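Local atomic coordinates of sulfate transporter 4.1, chloroplastic (Arabidopsis thaliana, PDB entry 7LHV), a protein that cotransports sulfate with protons across a membrane as an SLC26-family symporter and may help regulate sulfate assimilation. Residues 178-183 with 380-386; 184-189 with 337-341; 533-539 with 578-583. Numbering follows the deposited sequence.

Contact 1 of 3, residues 178-183 with 380-386; sequences AILLAL and SLFSAYP
Residues 178-183 are just under two turns of mid-helix backbone (phi/psi near -64/-41). Opposite them the chain runs out of a helix: Ser-380 and Leu-381 are helical, Phe-382 leaves helical angles, Ser-383 is left-handed (59/62), and Ala-384 to Pro-386 are extended, so that the segment curls round one side of the helix. The curl makes a hollow for the methyl of Ala-182, whose CB lies 3.3 Å from Ala-384 O, 3.5 Å from Pro-386 N and 3.1 Å from Ser-380 OG; the CA atoms of Ala-182 and Pro-386 are 4.3 Å apart. Ile-179 (mt) is the larger bump: its CG2 lies 3.2 Å from Ser-380 O and its CD1 3.8 Å from Ser-383 CA, filling the inside of the turn. The Pro-386 ring fits against the helix, CD 3.8 Å from Ala-178 O and CG 4.4 Å from Leu-181 CG. Ser-380 (m) brings OG within 2.7 Å of Leu-183 N at an angle too poor for a hydrogen bond; this hydroxyl bonds Asn-376 O instead. Close fit thus joins helix 173-194 to the connection from helix 365-381 into strand 388-389, which pairs antiparallel with 149-150 and precedes helix 391-399, consistent with the short strands before the two half-helices of the SLC26 core domain. Val-155 and Val-159 of helix 153-166 pack on Pro-386, and Leu-333 of helix 330-358 on Leu-181.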
ATOM      1  N   ALA A 178      16.452 -13.482 -22.086  1.00 58.94           N
ATOM      2  CA  ALA A 178      16.069 -12.115 -22.432  1.00 58.94           C
ATOM      3  C   ALA A 178      14.819 -12.089 -23.305  1.00 58.94           C
ATOM      4  O   ALA A 178      13.928 -11.252 -23.104  1.00 58.94           O
ATOM      5  CB  ALA A 178      17.226 -11.406 -23.130  1.00 58.94           C
ATOM      6  N   ILE A 179      14.732 -12.998 -24.278  1.00 56.51           N
ATOM      7  CA  ILE A 179      13.556 -13.046 -25.144  1.00 56.51           C
ATOM      8  C   ILE A 179      12.313 -13.434 -24.346  1.00 56.51           C
ATOM      9  O   ILE A 179      11.231 -12.852 -24.523  1.00 56.51           O
ATOM     10  CB  ILE A 179      13.806 -14.004 -26.319  1.00 56.51           C
ATOM     11  CG1 ILE A 179      14.926 -13.462 -27.206  1.00 56.51           C
ATOM     12  CG2 ILE A 179      12.546 -14.196 -27.127  1.00 56.51           C
ATOM     13  CD1 ILE A 179      15.482 -14.478 -28.167  1.00 56.51           C
ATOM     14  N   LEU A 180      12.445 -14.417 -23.453  1.00 56.32           N
ATOM     15  CA  LEU A 180      11.323 -14.790 -22.599  1.00 56.32           C
ATOM     16  C   LEU A 180      10.926 -13.645 -21.679  1.00 56.32           C
ATOM     17  O   LEU A 180       9.737 -13.436 -21.412  1.00 56.32           O
ATOM     18  CB  LEU A 180      11.675 -16.033 -21.784  1.00 56.32           C
ATOM     19  CG  LEU A 180      10.644 -16.453 -20.738  1.00 56.32           C
ATOM     20  CD1 LEU A 180       9.410 -17.032 -21.401  1.00 56.32           C
ATOM     21  CD2 LEU A 180      11.251 -17.438 -19.765  1.00 56.32           C
ATOM     22  N   LEU A 181      11.909 -12.898 -21.172  1.00 52.48           N
ATOM     23  CA  LEU A 181      11.609 -11.741 -20.343  1.00 52.48           C
ATOM     24  C   LEU A 181      10.828 -10.702 -21.128  1.00 52.48           C
ATOM     25  O   LEU A 181       9.894 -10.088 -20.603  1.00 52.48           O
ATOM     26  CB  LEU A 181      12.905 -11.146 -19.797  1.00 52.48           C
ATOM     27  CG  LEU A 181      12.779 -10.120 -18.677  1.00 52.48           C
ATOM     28  CD1 LEU A 181      12.026 -10.713 -17.517  1.00 52.48           C
ATOM     29  CD2 LEU A 181      14.154  -9.674 -18.233  1.00 52.48           C
ATOM     30  N   ALA A 182      11.196 -10.492 -22.392  1.00 50.64           N
ATOM     31  CA  ALA A 182      10.446  -9.565 -23.232  1.00 50.64           C
ATOM     32  C   ALA A 182       9.013 -10.036 -23.437  1.00 50.64           C
ATOM     33  O   ALA A 182       8.074  -9.235 -23.385  1.00 50.64           O
ATOM     34  CB  ALA A 182      11.151  -9.384 -24.573  1.00 50.64           C
ATOM     35  N   LEU A 183       8.826 -11.338 -23.673  1.00 51.41           N
ATOM     36  CA  LEU A 183       7.473 -11.868 -23.843  1.00 51.41           C
ATOM     37  C   LEU A 183       6.640 -11.695 -22.580  1.00 51.41           C
ATOM     38  O   LEU A 183       5.467 -11.306 -22.645  1.00 51.41           O
ATOM     39  CB  LEU A 183       7.529 -13.342 -24.239  1.00 51.41           C
ATOM     40  CG  LEU A 183       6.177 -14.045 -24.334  1.00 51.41           C
ATOM     41  CD1 LEU A 183       5.354 -13.464 -25.463  1.00 51.41           C
ATOM     42  CD2 LEU A 183       6.367 -15.537 -24.520  1.00 51.41           C
ATOM     43  N   SER A 380       9.489 -10.232 -28.951  1.00 52.15           N
ATOM     44  CA  SER A 380       9.893 -11.517 -28.397  1.00 52.15           C
ATOM     45  C   SER A 380       9.729 -12.623 -29.424  1.00 52.15           C
ATOM     46  O   SER A 380      10.592 -13.499 -29.552  1.00 52.15           O
ATOM     47  CB  SER A 380       9.074 -11.827 -27.151  1.00 52.15           C
ATOM     48  OG  SER A 380       8.979 -10.682 -26.333  1.00 52.15           O
ATOM     49  N   LEU A 381       8.626 -12.598 -30.170  1.00 58.03           N
ATOM     50  CA  LEU A 381       8.462 -13.561 -31.250  1.00 58.03           C
ATOM     51  C   LEU A 381       9.527 -13.419 -32.327  1.00 58.03           C
ATOM     52  O   LEU A 381       9.771 -14.383 -33.058  1.00 58.03           O
ATOM     53  CB  LEU A 381       7.077 -13.431 -31.882  1.00 58.03           C
ATOM     54  CG  LEU A 381       5.888 -13.812 -31.003  1.00 58.03           C
ATOM     55  CD1 LEU A 381       4.640 -13.942 -31.849  1.00 58.03           C
ATOM     56  CD2 LEU A 381       6.170 -15.102 -30.260  1.00 58.03           C
ATOM     57  N   PHE A 382      10.167 -12.257 -32.440  1.00 58.46           N
ATOM     58  CA  PHE A 382      11.216 -12.054 -33.434  1.00 58.46           C
ATOM     59  C   PHE A 382      12.559 -11.751 -32.778  1.00 58.46           C
ATOM     60  O   PHE A 382      13.322 -10.905 -33.249  1.00 58.46           O
ATOM     61  CB  PHE A 382      10.830 -10.953 -34.414  1.00 58.46           C
ATOM     62  CG  PHE A 382       9.948 -11.425 -35.526  1.00 58.46           C
ATOM     63  CD1 PHE A 382      10.495 -11.929 -36.690  1.00 58.46           C
ATOM     64  CD2 PHE A 382       8.573 -11.375 -35.402  1.00 58.46           C
ATOM     65  CE1 PHE A 382       9.685 -12.369 -37.715  1.00 58.46           C
ATOM     66  CE2 PHE A 382       7.758 -11.813 -36.422  1.00 58.46           C
ATOM     67  CZ  PHE A 382       8.314 -12.309 -37.580  1.00 58.46           C
ATOM     68  N   SER A 383      12.864 -12.444 -31.679  1.00 55.93           N
ATOM     69  CA  SER A 383      14.183 -12.421 -31.041  1.00 55.93           C
ATOM     70  C   SER A 383      14.595 -11.009 -30.616  1.00 55.93           C
ATOM     71  O   SER A 383      15.596 -10.461 -31.075  1.00 55.93           O
ATOM     72  CB  SER A 383      15.240 -13.039 -31.961  1.00 55.93           C
ATOM     73  OG  SER A 383      14.817 -14.294 -32.459  1.00 55.93           O
ATOM     74  N   ALA A 384      13.813 -10.431 -29.707  1.00 51.28           N
ATOM     75  CA  ALA A 384      14.118  -9.124 -29.147  1.00 51.28           C
ATOM     76  C   ALA A 384      13.928  -9.148 -27.638  1.00 51.28           C
ATOM     77  O   ALA A 384      13.136  -9.931 -27.111  1.00 51.28           O
ATOM     78  CB  ALA A 384      13.240  -8.030 -29.757  1.00 51.28           C
ATOM     79  N   TYR A 385      14.658  -8.282 -26.951  1.00 48.64           N
ATOM     80  CA  TYR A 385      14.576  -8.137 -25.507  1.00 48.64           C
ATOM     81  C   TYR A 385      13.865  -6.830 -25.159  1.00 48.64           C
ATOM     82  O   TYR A 385      13.751  -5.943 -26.011  1.00 48.64           O
ATOM     83  CB  TYR A 385      15.984  -8.212 -24.888  1.00 48.64           C
ATOM     84  CG  TYR A 385      16.781  -6.931 -24.815  1.00 48.64           C
ATOM     85  CD1 TYR A 385      17.599  -6.538 -25.863  1.00 48.64           C
ATOM     86  CD2 TYR A 385      16.757  -6.142 -23.674  1.00 48.64           C
ATOM     87  CE1 TYR A 385      18.343  -5.378 -25.787  1.00 48.64           C
ATOM     88  CE2 TYR A 385      17.495  -4.983 -23.592  1.00 48.64           C
ATOM     89  CZ  TYR A 385      18.287  -4.608 -24.650  1.00 48.64           C
ATOM     90  OH  TYR A 385      19.024  -3.453 -24.565  1.00 48.64           O
ATOM     91  N   PRO A 386      13.352  -6.681 -23.929  1.00 46.89           N
ATOM     92  CA  PRO A 386      12.316  -5.666 -23.677  1.00 46.89           C
ATOM     93  C   PRO A 386      12.719  -4.267 -24.125  1.00 46.89           C
ATOM     94  O   PRO A 386      13.852  -3.827 -23.922  1.00 46.89           O
ATOM     95  CB  PRO A 386      12.131  -5.725 -22.159  1.00 46.89           C
ATOM     96  CG  PRO A 386      12.540  -7.068 -21.781  1.00 46.89           C
ATOM     97  CD  PRO A 386      13.649  -7.448 -22.705  1.00 46.89           C
TER

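Contact 2 of 3, residues 184-189 with 337-341; sequences LVGILE and SALIT
Thr-341, Val-185 and Ser-337 lose the most area where the helical segments 184-189 and 337-341, each within a longer helix, cross at -60°, their segment axes 8.8 Å apart at closest approach. The closest backbone approach is Val-185 to Ser-337, CA to CA 4.9 Å, possible because Ser-337 is small. Val-185 (t) sets CG2 3.7 Å from Ser-337 O and 3.8 Å from Ile-340 CG2. Ser-337 (m) points toward the other helix, its OG 3.3 Å from Leu-184 CB and hydrogen-bonded back to Leu-333 O. This is close helix crossing in the transmembrane region, and as in other SLC26 proteins both helices probably belong to the core domain. Thr-341 (m) turns OG1 onto its own helix, giving a 2.6 Å hydrogen bond to Ser-337 O, so the hydroxyl can lie in apolar surroundings, 3.7 Å from Leu-188 CB. Thr-341 CG2 meets Glu-189 CG at 3.7 Å, while Glu-189 OE2 accepts a hydrogen bond from Asn-376 ND2. On the far side of 337-341, Leu-339 touches a bound S1P lipid.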
ATOM      1  N   LEU A 184       7.228 -11.984 -21.418  1.00 49.20           N
ATOM      2  CA  LEU A 184       6.504 -11.826 -20.161  1.00 49.20           C
ATOM      3  C   LEU A 184       6.164 -10.365 -19.904  1.00 49.20           C
ATOM      4  O   LEU A 184       5.065 -10.049 -19.435  1.00 49.20           O
ATOM      5  CB  LEU A 184       7.324 -12.396 -19.006  1.00 49.20           C
ATOM      6  CG  LEU A 184       7.592 -13.899 -19.042  1.00 49.20           C
ATOM      7  CD1 LEU A 184       8.600 -14.275 -17.978  1.00 49.20           C
ATOM      8  CD2 LEU A 184       6.305 -14.675 -18.865  1.00 49.20           C
ATOM      9  N   VAL A 185       7.096  -9.458 -20.204  1.00 50.17           N
ATOM     10  CA  VAL A 185       6.831  -8.035 -20.035  1.00 50.17           C
ATOM     11  C   VAL A 185       5.694  -7.598 -20.945  1.00 50.17           C
ATOM     12  O   VAL A 185       4.802  -6.850 -20.532  1.00 50.17           O
ATOM     13  CB  VAL A 185       8.110  -7.218 -20.289  1.00 50.17           C
ATOM     14  CG1 VAL A 185       7.769  -5.764 -20.540  1.00 50.17           C
ATOM     15  CG2 VAL A 185       9.054  -7.342 -19.114  1.00 50.17           C
ATOM     16  N   GLY A 186       5.701  -8.062 -22.195  1.00 49.53           N
ATOM     17  CA  GLY A 186       4.624  -7.710 -23.105  1.00 49.53           C
ATOM     18  C   GLY A 186       3.276  -8.225 -22.645  1.00 49.53           C
ATOM     19  O   GLY A 186       2.270  -7.519 -22.733  1.00 49.53           O
ATOM     20  N   ILE A 187       3.237  -9.461 -22.143  1.00 49.92           N
ATOM     21  CA  ILE A 187       1.979 -10.020 -21.651  1.00 49.92           C
ATOM     22  C   ILE A 187       1.479  -9.233 -20.445  1.00 49.92           C
ATOM     23  O   ILE A 187       0.289  -8.904 -20.352  1.00 49.92           O
ATOM     24  CB  ILE A 187       2.144 -11.516 -21.332  1.00 49.92           C
ATOM     25  CG1 ILE A 187       2.005 -12.344 -22.609  1.00 49.92           C
ATOM     26  CG2 ILE A 187       1.127 -11.964 -20.303  1.00 49.92           C
ATOM     27  CD1 ILE A 187       2.414 -13.784 -22.445  1.00 49.92           C
ATOM     28  N   LEU A 188       2.373  -8.914 -19.506  1.00 50.49           N
ATOM     29  CA  LEU A 188       1.959  -8.142 -18.337  1.00 50.49           C
ATOM     30  C   LEU A 188       1.470  -6.756 -18.732  1.00 50.49           C
ATOM     31  O   LEU A 188       0.484  -6.261 -18.177  1.00 50.49           O
ATOM     32  CB  LEU A 188       3.107  -8.037 -17.336  1.00 50.49           C
ATOM     33  CG  LEU A 188       3.331  -9.253 -16.438  1.00 50.49           C
ATOM     34  CD1 LEU A 188       4.535  -9.040 -15.543  1.00 50.49           C
ATOM     35  CD2 LEU A 188       2.096  -9.536 -15.610  1.00 50.49           C
ATOM     36  N   GLU A 189       2.146  -6.110 -19.685  1.00 53.07           N
ATOM     37  CA  GLU A 189       1.718  -4.791 -20.136  1.00 53.07           C
ATOM     38  C   GLU A 189       0.359  -4.851 -20.817  1.00 53.07           C
ATOM     39  O   GLU A 189      -0.491  -3.983 -20.596  1.00 53.07           O
ATOM     40  CB  GLU A 189       2.759  -4.197 -21.080  1.00 53.07           C
ATOM     41  CG  GLU A 189       4.077  -3.864 -20.418  1.00 53.07           C
ATOM     42  CD  GLU A 189       5.027  -3.167 -21.361  1.00 53.07           C
ATOM     43  OE1 GLU A 189       6.015  -2.572 -20.890  1.00 53.07           O
ATOM     44  OE2 GLU A 189       4.781  -3.219 -22.582  1.00 53.07           O
ATOM     45  N   SER A 337       9.915  -9.138 -14.603  1.00 53.55           N
ATOM     46  CA  SER A 337       8.935  -8.759 -15.617  1.00 53.55           C
ATOM     47  C   SER A 337       7.964  -7.715 -15.089  1.00 53.55           C
ATOM     48  O   SER A 337       7.564  -6.803 -15.821  1.00 53.55           O
ATOM     49  CB  SER A 337       8.170  -9.989 -16.099  1.00 53.55           C
ATOM     50  OG  SER A 337       9.052 -10.971 -16.599  1.00 53.55           O
ATOM     51  N   ALA A 338       7.550  -7.845 -13.829  1.00 54.36           N
ATOM     52  CA  ALA A 338       6.725  -6.811 -13.220  1.00 54.36           C
ATOM     53  C   ALA A 338       7.497  -5.505 -13.100  1.00 54.36           C
ATOM     54  O   ALA A 338       7.013  -4.444 -13.515  1.00 54.36           O
ATOM     55  CB  ALA A 338       6.228  -7.275 -11.853  1.00 54.36           C
ATOM     56  N   LEU A 339       8.723  -5.574 -12.575  1.00 53.22           N
ATOM     57  CA  LEU A 339       9.507  -4.366 -12.338  1.00 53.22           C
ATOM     58  C   LEU A 339       9.687  -3.569 -13.621  1.00 53.22           C
ATOM     59  O   LEU A 339       9.362  -2.375 -13.675  1.00 53.22           O
ATOM     60  CB  LEU A 339      10.862  -4.739 -11.740  1.00 53.22           C
ATOM     61  CG  LEU A 339      11.898  -3.631 -11.576  1.00 53.22           C
ATOM     62  CD1 LEU A 339      11.346  -2.492 -10.742  1.00 53.22           C
ATOM     63  CD2 LEU A 339      13.155  -4.194 -10.946  1.00 53.22           C
ATOM     64  N   ILE A 340      10.165  -4.226 -14.680  1.00 50.26           N
ATOM     65  CA  ILE A 340      10.293  -3.561 -15.973  1.00 50.26           C
ATOM     66  C   ILE A 340       8.955  -2.985 -16.402  1.00 50.26           C
ATOM     67  O   ILE A 340       8.870  -1.826 -16.828  1.00 50.26           O
ATOM     68  CB  ILE A 340      10.855  -4.538 -17.023  1.00 50.26           C
ATOM     69  CG1 ILE A 340      12.341  -4.792 -16.778  1.00 50.26           C
ATOM     70  CG2 ILE A 340      10.629  -4.001 -18.422  1.00 50.26           C
ATOM     71  CD1 ILE A 340      12.898  -5.933 -17.587  1.00 50.26           C
ATOM     72  N   THR A 341       7.880  -3.766 -16.255  1.00 50.78           N
ATOM     73  CA  THR A 341       6.559  -3.265 -16.608  1.00 50.78           C
ATOM     74  C   THR A 341       6.230  -2.009 -15.817  1.00 50.78           C
ATOM     75  O   THR A 341       5.721  -1.031 -16.377  1.00 50.78           O
ATOM     76  CB  THR A 341       5.500  -4.338 -16.367  1.00 50.78           C
ATOM     77  OG1 THR A 341       5.786  -5.481 -17.182  1.00 50.78           O
ATOM     78  CG2 THR A 341       4.121  -3.810 -16.711  1.00 50.78           C
TER

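Contact 3 of 3, residues 533-539 with 578-583; sequences IDSPIYF and PVTHID
Ile-537 (mt) lies at the apolar centre, CG1 3.8 Å from Val-579 CG1 and CB 3.8 Å from Ile-582 CG2; Val-579 (t) also meets Ile-533, CG2 to CB 4.0 Å. The two loops run side by side in the same direction, with CA pairs Pro-536/Val-579 at 4.3 Å, Ile-537/Ile-582 at 5.0 Å and Tyr-538/Asp-583 at 5.4 Å. An inverse gamma turn centred on Asp-534 precedes Pro-536, whose CB sits over one face of the His-581 ring (p), 3.7 Å from its centroid, a CH-pi contact. Backbone polar links follow: Ile-537 N donates to His-581 O at 3.2 Å, Asp-583 N makes a weak 3.5 Å bond to Ile-537 O, and Ile-582 CA approaches that oxygen at 3.3 Å. At the polar edge Asp-583 (p), the N-cap of the following helix, bonds Ala-586 N through OD1 and has OD2 3.0 Å from Phe-539 N; Arg-460 of the second subunit makes a long, weak ion pair with it. These are neighbouring strand-to-helix loops of the STAS fold: 533-539 leads from strand 527-533 to helix 542-560, while loop 578-583 leads from the adjacent parallel strand 569-575 to helix 584-599.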
ATOM      1  N   ILE A 533     -15.559  17.315   8.824  1.00 57.03           N
ATOM      2  CA  ILE A 533     -14.583  16.352   8.335  1.00 57.03           C
ATOM      3  C   ILE A 533     -14.273  16.708   6.887  1.00 57.03           C
ATOM      4  O   ILE A 533     -15.088  16.467   5.995  1.00 57.03           O
ATOM      5  CB  ILE A 533     -15.095  14.914   8.461  1.00 57.03           C
ATOM      6  CG1 ILE A 533     -15.354  14.563   9.926  1.00 57.03           C
ATOM      7  CG2 ILE A 533     -14.102  13.944   7.849  1.00 57.03           C
ATOM      8  CD1 ILE A 533     -16.813  14.595  10.312  1.00 57.03           C
ATOM      9  N   ASP A 534     -13.091  17.272   6.651  1.00 56.87           N
ATOM     10  CA  ASP A 534     -12.734  17.750   5.322  1.00 56.87           C
ATOM     11  C   ASP A 534     -12.230  16.622   4.432  1.00 56.87           C
ATOM     12  O   ASP A 534     -11.161  16.743   3.825  1.00 56.87           O
ATOM     13  CB  ASP A 534     -11.669  18.843   5.420  1.00 56.87           C
ATOM     14  CG  ASP A 534     -12.158  20.070   6.156  1.00 56.87           C
ATOM     15  OD1 ASP A 534     -13.316  20.475   5.935  1.00 56.87           O
ATOM     16  OD2 ASP A 534     -11.384  20.636   6.956  1.00 56.87           O
ATOM     17  N   SER A 535     -12.998  15.537   4.328  1.00 53.21           N
ATOM     18  CA  SER A 535     -12.620  14.387   3.517  1.00 53.21           C
ATOM     19  C   SER A 535     -13.748  13.366   3.491  1.00 53.21           C
ATOM     20  O   SER A 535     -14.578  13.339   4.408  1.00 53.21           O
ATOM     21  CB  SER A 535     -11.350  13.732   4.057  1.00 53.21           C
ATOM     22  OG  SER A 535     -11.460  13.495   5.448  1.00 53.21           O
ATOM     23  N   PRO A 536     -13.823  12.520   2.466  1.00 50.56           N
ATOM     24  CA  PRO A 536     -14.736  11.377   2.532  1.00 50.56           C
ATOM     25  C   PRO A 536     -14.312  10.419   3.632  1.00 50.56           C
ATOM     26  O   PRO A 536     -13.124  10.246   3.911  1.00 50.56           O
ATOM     27  CB  PRO A 536     -14.604  10.735   1.147  1.00 50.56           C
ATOM     28  CG  PRO A 536     -13.290  11.195   0.644  1.00 50.56           C
ATOM     29  CD  PRO A 536     -13.103  12.573   1.185  1.00 50.56           C
ATOM     30  N   ILE A 537     -15.299   9.785   4.255  1.00 48.83           N
ATOM     31  CA  ILE A 537     -15.064   8.865   5.359  1.00 48.83           C
ATOM     32  C   ILE A 537     -15.145   7.444   4.824  1.00 48.83           C
ATOM     33  O   ILE A 537     -16.157   7.049   4.236  1.00 48.83           O
ATOM     34  CB  ILE A 537     -16.067   9.084   6.499  1.00 48.83           C
ATOM     35  CG1 ILE A 537     -16.165  10.566   6.850  1.00 48.83           C
ATOM     36  CG2 ILE A 537     -15.660   8.288   7.715  1.00 48.83           C
ATOM     37  CD1 ILE A 537     -17.169  10.867   7.933  1.00 48.83           C
ATOM     38  N   TYR A 538     -14.081   6.675   5.025  1.00 48.51           N
ATOM     39  CA  TYR A 538     -14.047   5.279   4.616  1.00 48.51           C
ATOM     40  C   TYR A 538     -13.159   4.524   5.598  1.00 48.51           C
ATOM     41  O   TYR A 538     -12.737   5.073   6.620  1.00 48.51           O
ATOM     42  CB  TYR A 538     -13.603   5.147   3.152  1.00 48.51           C
ATOM     43  CG  TYR A 538     -12.182   5.568   2.853  1.00 48.51           C
ATOM     44  CD1 TYR A 538     -11.772   6.880   3.020  1.00 48.51           C
ATOM     45  CD2 TYR A 538     -11.258   4.656   2.370  1.00 48.51           C
ATOM     46  CE1 TYR A 538     -10.483   7.266   2.741  1.00 48.51           C
ATOM     47  CE2 TYR A 538      -9.968   5.033   2.083  1.00 48.51           C
ATOM     48  CZ  TYR A 538      -9.585   6.340   2.273  1.00 48.51           C
ATOM     49  OH  TYR A 538      -8.298   6.725   1.991  1.00 48.51           O
ATOM     50  N   PHE A 539     -12.878   3.258   5.292  1.00 47.67           N
ATOM     51  CA  PHE A 539     -12.259   2.382   6.283  1.00 47.67           C
ATOM     52  C   PHE A 539     -10.853   2.818   6.672  1.00 47.67           C
ATOM     53  O   PHE A 539     -10.391   2.459   7.758  1.00 47.67           O
ATOM     54  CB  PHE A 539     -12.224   0.939   5.780  1.00 47.67           C
ATOM     55  CG  PHE A 539     -11.580   0.773   4.436  1.00 47.67           C
ATOM     56  CD1 PHE A 539     -10.215   0.579   4.331  1.00 47.67           C
ATOM     57  CD2 PHE A 539     -12.339   0.784   3.281  1.00 47.67           C
ATOM     58  CE1 PHE A 539      -9.619   0.416   3.101  1.00 47.67           C
ATOM     59  CE2 PHE A 539     -11.745   0.622   2.048  1.00 47.67           C
ATOM     60  CZ  PHE A 539     -10.384   0.437   1.960  1.00 47.67           C
ATOM     61  N   PRO A 578     -18.346  18.570   3.081  1.00 55.47           N
ATOM     62  CA  PRO A 578     -17.204  18.114   2.282  1.00 55.47           C
ATOM     63  C   PRO A 578     -17.060  16.607   2.223  1.00 55.47           C
ATOM     64  O   PRO A 578     -16.236  16.115   1.441  1.00 55.47           O
ATOM     65  CB  PRO A 578     -16.008  18.747   2.998  1.00 55.47           C
ATOM     66  CG  PRO A 578     -16.423  18.800   4.390  1.00 55.47           C
ATOM     67  CD  PRO A 578     -17.895  19.083   4.388  1.00 55.47           C
ATOM     68  N   VAL A 579     -17.823  15.859   3.017  1.00 53.72           N
ATOM     69  CA  VAL A 579     -17.766  14.400   3.004  1.00 53.72           C
ATOM     70  C   VAL A 579     -18.466  13.934   1.732  1.00 53.72           C
ATOM     71  O   VAL A 579     -19.694  13.933   1.650  1.00 53.72           O
ATOM     72  CB  VAL A 579     -18.400  13.791   4.256  1.00 53.72           C
ATOM     73  CG1 VAL A 579     -18.249  12.289   4.236  1.00 53.72           C
ATOM     74  CG2 VAL A 579     -17.765  14.369   5.502  1.00 53.72           C
ATOM     75  N   THR A 580     -17.679  13.542   0.730  1.00 56.67           N
ATOM     76  CA  THR A 580     -18.256  13.150  -0.551  1.00 56.67           C
ATOM     77  C   THR A 580     -19.069  11.868  -0.426  1.00 56.67           C
ATOM     78  O   THR A 580     -20.168  11.767  -0.983  1.00 56.67           O
ATOM     79  CB  THR A 580     -17.152  12.989  -1.591  1.00 56.67           C
ATOM     80  OG1 THR A 580     -16.458  14.232  -1.747  1.00 56.67           O
ATOM     81  CG2 THR A 580     -17.741  12.584  -2.930  1.00 56.67           C
ATOM     82  N   HIS A 581     -18.553  10.882   0.305  1.00 55.60           N
ATOM     83  CA  HIS A 581     -19.226   9.599   0.435  1.00 55.60           C
ATOM     84  C   HIS A 581     -18.797   8.946   1.739  1.00 55.60           C
ATOM     85  O   HIS A 581     -17.757   9.281   2.307  1.00 55.60           O
ATOM     86  CB  HIS A 581     -18.916   8.685  -0.751  1.00 55.60           C
ATOM     87  CG  HIS A 581     -17.459   8.610  -1.086  1.00 55.60           C
ATOM     88  ND1 HIS A 581     -16.568   7.848  -0.359  1.00 55.60           N
ATOM     89  CD2 HIS A 581     -16.736   9.196  -2.068  1.00 55.60           C
ATOM     90  CE1 HIS A 581     -15.360   7.972  -0.878  1.00 55.60           C
ATOM     91  NE2 HIS A 581     -15.434   8.785  -1.916  1.00 55.60           N
ATOM     92  N   ILE A 582     -19.616   8.004   2.205  1.00 57.02           N
ATOM     93  CA  ILE A 582     -19.315   7.219   3.394  1.00 57.02           C
ATOM     94  C   ILE A 582     -19.629   5.756   3.117  1.00 57.02           C
ATOM     95  O   ILE A 582     -20.554   5.430   2.367  1.00 57.02           O
ATOM     96  CB  ILE A 582     -20.089   7.712   4.637  1.00 57.02           C
ATOM     97  CG1 ILE A 582     -21.593   7.719   4.378  1.00 57.02           C
ATOM     98  CG2 ILE A 582     -19.615   9.082   5.062  1.00 57.02           C
ATOM     99  CD1 ILE A 582     -22.399   8.143   5.579  1.00 57.02           C
ATOM    100  N   ASP A 583     -18.844   4.873   3.723  1.00 57.46           N
ATOM    101  CA  ASP A 583     -19.017   3.440   3.577  1.00 57.46           C
ATOM    102  C   ASP A 583     -19.671   2.860   4.832  1.00 57.46           C
ATOM    103  O   ASP A 583     -20.142   3.586   5.709  1.00 57.46           O
ATOM    104  CB  ASP A 583     -17.672   2.778   3.274  1.00 57.46           C
ATOM    105  CG  ASP A 583     -16.655   3.000   4.365  1.00 57.46           C
ATOM    106  OD1 ASP A 583     -16.887   3.878   5.219  1.00 57.46           O
ATOM    107  OD2 ASP A 583     -15.622   2.301   4.371  1.00 57.46           O
TER

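Overall arrangement
Contacts 1 and 2 belong to the membrane part, contact 3 to the STAS domain. Helix 173-194 serves both of the first two, whose centres are 11 Å apart: successive stretches of it meet the end of helix 365-381 with the loop that follows it and the N-terminal half of helix 330-358, and Leu-181 CD1 touches Ser-337 OG at 3.1 Å. In sequence, the 184-189/337-341 pair falls between the segments of contact 1, so one transmembrane helix gathers two consecutive later ones. Contact 3 comes afterwards, its centre about 46 Å from that of contact 1 and 36 Å from that of contact 2; formed within the STAS domain, it also lies against the second subunit.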